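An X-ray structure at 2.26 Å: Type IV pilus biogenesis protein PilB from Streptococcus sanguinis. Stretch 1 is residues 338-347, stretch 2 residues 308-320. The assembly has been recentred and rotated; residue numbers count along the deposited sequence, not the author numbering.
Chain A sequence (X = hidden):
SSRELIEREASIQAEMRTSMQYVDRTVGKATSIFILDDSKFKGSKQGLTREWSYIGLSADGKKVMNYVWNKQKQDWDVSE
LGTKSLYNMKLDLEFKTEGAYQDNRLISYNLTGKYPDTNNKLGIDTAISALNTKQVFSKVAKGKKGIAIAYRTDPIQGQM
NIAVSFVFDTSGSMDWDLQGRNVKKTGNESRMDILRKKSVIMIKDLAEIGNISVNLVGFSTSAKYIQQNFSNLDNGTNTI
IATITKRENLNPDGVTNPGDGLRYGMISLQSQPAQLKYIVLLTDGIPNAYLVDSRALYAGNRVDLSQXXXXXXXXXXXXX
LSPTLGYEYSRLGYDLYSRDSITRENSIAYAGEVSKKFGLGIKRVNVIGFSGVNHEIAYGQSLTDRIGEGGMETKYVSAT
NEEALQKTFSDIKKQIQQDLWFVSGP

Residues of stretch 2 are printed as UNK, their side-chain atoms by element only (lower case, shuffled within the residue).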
# COMPACT_ATOMS: atom_id res chain seq x y z
N SER A 338 24.93 -19.26 -7.45
CA SER A 338 24.12 -18.84 -6.29
C SER A 338 24.34 -19.73 -5.08
O SER A 338 23.38 -20.12 -4.40
CB SER A 338 22.63 -18.77 -6.64
OG SER A 338 22.42 -18.10 -7.88
N ARG A 339 25.60 -20.04 -4.78
CA ARG A 339 25.99 -20.88 -3.65
C ARG A 339 26.93 -20.22 -2.65
O ARG A 339 27.01 -20.67 -1.50
CB ARG A 339 26.67 -22.16 -4.17
CG ARG A 339 27.95 -21.85 -4.93
CD ARG A 339 28.61 -23.09 -5.48
NE ARG A 339 29.65 -22.73 -6.45
CZ ARG A 339 30.49 -23.60 -7.01
NH1 ARG A 339 30.41 -24.90 -6.71
NH2 ARG A 339 31.39 -23.18 -7.88
N ASP A 340 27.65 -19.18 -3.04
CA ASP A 340 28.61 -18.52 -2.15
C ASP A 340 27.89 -17.58 -1.18
O ASP A 340 27.32 -16.57 -1.60
CB ASP A 340 29.62 -17.77 -3.01
CG ASP A 340 30.62 -17.01 -2.18
OD1 ASP A 340 31.43 -17.66 -1.48
OD2 ASP A 340 30.61 -15.76 -2.25
N SER A 341 27.93 -17.92 0.12
CA SER A 341 27.23 -17.14 1.14
C SER A 341 27.57 -15.66 1.11
O SER A 341 26.69 -14.81 1.29
CB SER A 341 27.53 -17.71 2.54
OG SER A 341 26.54 -18.65 2.93
N ILE A 342 28.85 -15.32 0.89
CA ILE A 342 29.28 -13.92 0.92
C ILE A 342 28.62 -13.12 -0.19
O ILE A 342 28.10 -12.02 0.03
CB ILE A 342 30.82 -13.82 0.81
CG1 ILE A 342 31.48 -14.37 2.07
CG2 ILE A 342 31.23 -12.38 0.55
CD1 ILE A 342 31.35 -13.49 3.25
N THR A 343 28.68 -13.64 -1.42
CA THR A 343 28.07 -12.94 -2.54
C THR A 343 26.58 -12.72 -2.31
O THR A 343 26.03 -11.68 -2.68
CB THR A 343 28.31 -13.71 -3.83
OG1 THR A 343 29.69 -14.07 -3.90
CG2 THR A 343 27.90 -12.88 -5.06
N ARG A 344 25.91 -13.71 -1.71
CA ARG A 344 24.48 -13.56 -1.47
C ARG A 344 24.25 -12.44 -0.48
O ARG A 344 23.46 -11.52 -0.74
CB ARG A 344 23.88 -14.89 -0.98
CG ARG A 344 22.38 -14.83 -0.66
CD ARG A 344 21.82 -16.14 -0.10
NE ARG A 344 22.39 -16.50 1.20
CZ ARG A 344 23.34 -17.42 1.37
NH1 ARG A 344 23.83 -18.08 0.32
NH2 ARG A 344 23.79 -17.68 2.58
N GLU A 345 24.97 -12.48 0.63
CA GLU A 345 24.93 -11.40 1.61
C GLU A 345 25.22 -10.04 0.98
O GLU A 345 24.51 -9.06 1.26
CB GLU A 345 25.92 -11.72 2.75
CG GLU A 345 26.17 -10.55 3.70
CD GLU A 345 24.88 -9.99 4.33
OE1 GLU A 345 23.91 -10.76 4.53
OE2 GLU A 345 24.84 -8.77 4.62
N ASN A 346 26.24 -9.94 0.11
CA ASN A 346 26.56 -8.64 -0.50
C ASN A 346 25.46 -8.17 -1.45
O ASN A 346 25.21 -6.96 -1.59
CB ASN A 346 27.90 -8.70 -1.26
CG ASN A 346 29.11 -8.78 -0.32
OD1 ASN A 346 29.05 -8.38 0.83
ND2 ASN A 346 30.21 -9.31 -0.82
N SER A 347 24.80 -9.11 -2.13
CA SER A 347 23.72 -8.76 -3.04
C SER A 347 22.50 -8.24 -2.28
O SER A 347 21.82 -7.31 -2.73
CB SER A 347 23.35 -9.97 -3.89
OG SER A 347 22.37 -9.62 -4.83
N UNK A 308 36.90 -20.74 -13.21
CA UNK A 308 36.97 -22.01 -12.52
C UNK A 308 36.08 -22.12 -11.29
O UNK A 308 36.27 -23.02 -10.47
N UNK A 309 35.12 -21.22 -11.16
CA UNK A 309 34.19 -21.28 -10.04
C UNK A 309 32.92 -20.49 -10.34
O UNK A 309 31.96 -20.55 -9.57
c UNK A 309 34.85 -20.75 -8.76
N UNK A 310 32.93 -19.74 -11.43
CA UNK A 310 31.76 -18.99 -11.88
C UNK A 310 31.39 -17.81 -11.02
O UNK A 310 30.18 -17.52 -10.85
N UNK A 311 32.37 -17.09 -10.46
CA UNK A 311 32.03 -15.92 -9.67
C UNK A 311 33.18 -14.92 -9.61
O UNK A 311 34.35 -15.27 -9.77
c UNK A 311 32.25 -17.08 -6.02
n UNK A 311 34.23 -19.43 -4.03
c UNK A 311 33.29 -18.98 -4.85
n UNK A 311 33.24 -17.69 -5.15
n UNK A 311 32.41 -19.83 -5.38
c UNK A 311 31.62 -16.31 -8.25
c UNK A 311 32.68 -17.02 -7.46
N UNK A 312 32.81 -13.67 -9.38
CA UNK A 312 33.73 -12.57 -9.12
C UNK A 312 33.26 -11.84 -7.88
O UNK A 312 32.10 -11.43 -7.79
c UNK A 312 33.81 -11.60 -10.31
c UNK A 312 34.69 -10.42 -9.97
c UNK A 312 34.33 -12.33 -11.55
N UNK A 313 34.15 -11.66 -6.92
CA UNK A 313 33.73 -11.06 -5.67
C UNK A 313 34.69 -9.95 -5.27
O UNK A 313 35.84 -9.86 -5.74
c UNK A 313 34.79 -13.11 -4.63
c UNK A 313 33.59 -12.15 -4.59
o UNK A 313 33.43 -11.54 -3.30
N UNK A 314 34.20 -9.05 -4.42
CA UNK A 314 35.00 -7.96 -3.88
C UNK A 314 35.16 -8.19 -2.39
O UNK A 314 34.16 -8.33 -1.67
c UNK A 314 34.39 -6.61 -4.19
c UNK A 314 34.42 -6.25 -5.66
c UNK A 314 33.46 -6.38 -7.90
c UNK A 314 33.42 -6.71 -6.53
c UNK A 314 34.49 -5.58 -8.39
c UNK A 314 35.44 -5.46 -6.17
c UNK A 314 35.47 -5.12 -7.53
N UNK A 315 36.42 -8.25 -1.93
CA UNK A 315 36.72 -8.42 -0.51
C UNK A 315 36.10 -7.30 0.32
O UNK A 315 35.50 -7.56 1.36
c UNK A 315 38.89 -9.70 -0.87
c UNK A 315 38.24 -8.45 -0.29
n UNK A 315 40.10 -9.53 -1.43
o UNK A 315 38.33 -10.80 -0.82
N UNK A 316 36.23 -6.06 -0.15
CA UNK A 316 35.59 -4.90 0.48
C UNK A 316 34.69 -4.23 -0.55
O UNK A 316 35.15 -3.40 -1.34
o UNK A 316 36.44 -1.48 0.99
c UNK A 316 35.99 -2.55 1.42
c UNK A 316 36.62 -3.91 1.02
n UNK A 316 34.92 -2.60 2.24
N UNK A 317 33.41 -4.56 -0.59
CA UNK A 317 32.53 -3.89 -1.55
C UNK A 317 32.25 -2.46 -1.13
O UNK A 317 32.01 -2.17 0.03
c UNK A 317 31.24 -4.73 -1.52
c UNK A 317 31.60 -5.98 -0.76
c UNK A 317 32.70 -5.60 0.18
N UNK A 318 32.29 -1.56 -2.09
CA UNK A 318 31.73 -0.24 -1.92
C UNK A 318 30.63 -0.17 -2.95
O UNK A 318 30.90 -0.16 -4.16
c UNK A 318 33.90 0.64 -1.09
c UNK A 318 35.17 1.34 -1.43
c UNK A 318 32.14 2.22 -1.91
c UNK A 318 32.77 0.86 -2.09
N UNK A 319 29.38 -0.20 -2.49
CA UNK A 319 28.28 -0.32 -3.41
C UNK A 319 28.18 0.89 -4.31
O UNK A 319 28.49 2.02 -3.92
c UNK A 319 27.44 -4.28 -2.02
c UNK A 319 26.99 -0.57 -2.64
c UNK A 319 27.09 -1.90 -1.94
c UNK A 319 27.31 -3.06 -2.66
o UNK A 319 27.48 -5.52 0.02
c UNK A 319 27.13 -3.20 0.10
c UNK A 319 27.01 -1.98 -0.56
c UNK A 319 27.35 -4.34 -0.64
N UNK A 320 27.78 0.65 -5.55
CA UNK A 320 27.44 1.69 -6.49
C UNK A 320 26.10 2.32 -6.12
O UNK A 320 25.03 1.87 -6.56
c UNK A 320 27.37 1.13 -7.92
o UNK A 320 27.02 1.83 -10.15
c UNK A 320 27.18 2.20 -8.97
o UNK A 320 27.15 3.40 -8.64

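Position 308 has no side-chain atoms and lies out of contact with stretch 1; it is Gly308. Position 309 carries a single carbon, 4.3 Å from NH2 of Arg339 when measured from its CB, and a lone CB identifies Ala309. Its more important contribution is backbone: NH2 of Arg339 donates a hydrogen bond to O of Ala309 over 3.2 Å, with the acceptor near the guanidinium plane, where N-H groups point. Position 310 again lacks a side chain, and its phi of 71° favours the residue found there, Gly310.

At position 311 three carbons and a nitrogen lead to a carbon bearing two more nitrogens, a guanidinium, so this is Arg311. Its CB points toward stretch 1, and the extended chain runs beneath Asp340, whose CG sits over one face of the guanidinium, 4.0 Å from NE of Arg311. Because OD1 of Asp340, 4.1 Å from NE of Arg311, lies well out of the guanidinium plane, the attraction is one of charge alone. NE of Arg339 approaches the edge of the same group, 4.1 Å from NH1 of Arg311, bringing two like charges close together.

Position 312 has one carbon carrying two others, the fork of a valine; the CB of Val312 points away from the helix, as expected for alternation along a strand. At 313 the first carbon bears one oxygen and one carbon, which defines Thr313. It faces the helix again, with its CB 4.4 Å from OG1 of Thr343. Position 314 shows one carbon and a six-carbon ring without an oxygen: Phe314, whose ring leads away from stretch 1.

Positions 315 and 316 each have two carbons, the second holding one oxygen and one nitrogen. These carboxamides belong to Asn315 and Asn316, neither of which touches the helix. At 317 three carbons close a ring onto the backbone nitrogen, as only proline does; CG of Pro317 packs 3.6 Å from ND2 of Asn346.

Position 318 has four carbons, forked at the first with one arm two carbons long: Ile318, out of reach of stretch 1. At 319 one carbon leads to a six-carbon ring bearing an oxygen, hence Tyr319. OH of Tyr319 lies 3.1 Å from the backbone O of Asn346, and OH of Tyr319 is 3.4 Å from OD1 of Asn346. Two carbons, the second with two oxygens, make position 320 Asp320, which is buried but distant from the helix.

The contact buries 408 Å² in all, with the helix and strand axes inclined at 63° and 9.3 Å apart at their closest. Asp340 caps the helix, its OD2 accepting from N of Thr343 at 3.0 Å and from OG1 of Thr343 at 2.5 Å, while its carboxylate also lies over Arg311. Arg339 ties the preceding loop to the backbone at Ala309, Thr343 packs against Thr313, and Asn346 meets Pro317 and Tyr319. One directional bond is thus supplemented by electrostatics and packing.

Stretch 2 (308-320) GAGRVTFNNPIYD
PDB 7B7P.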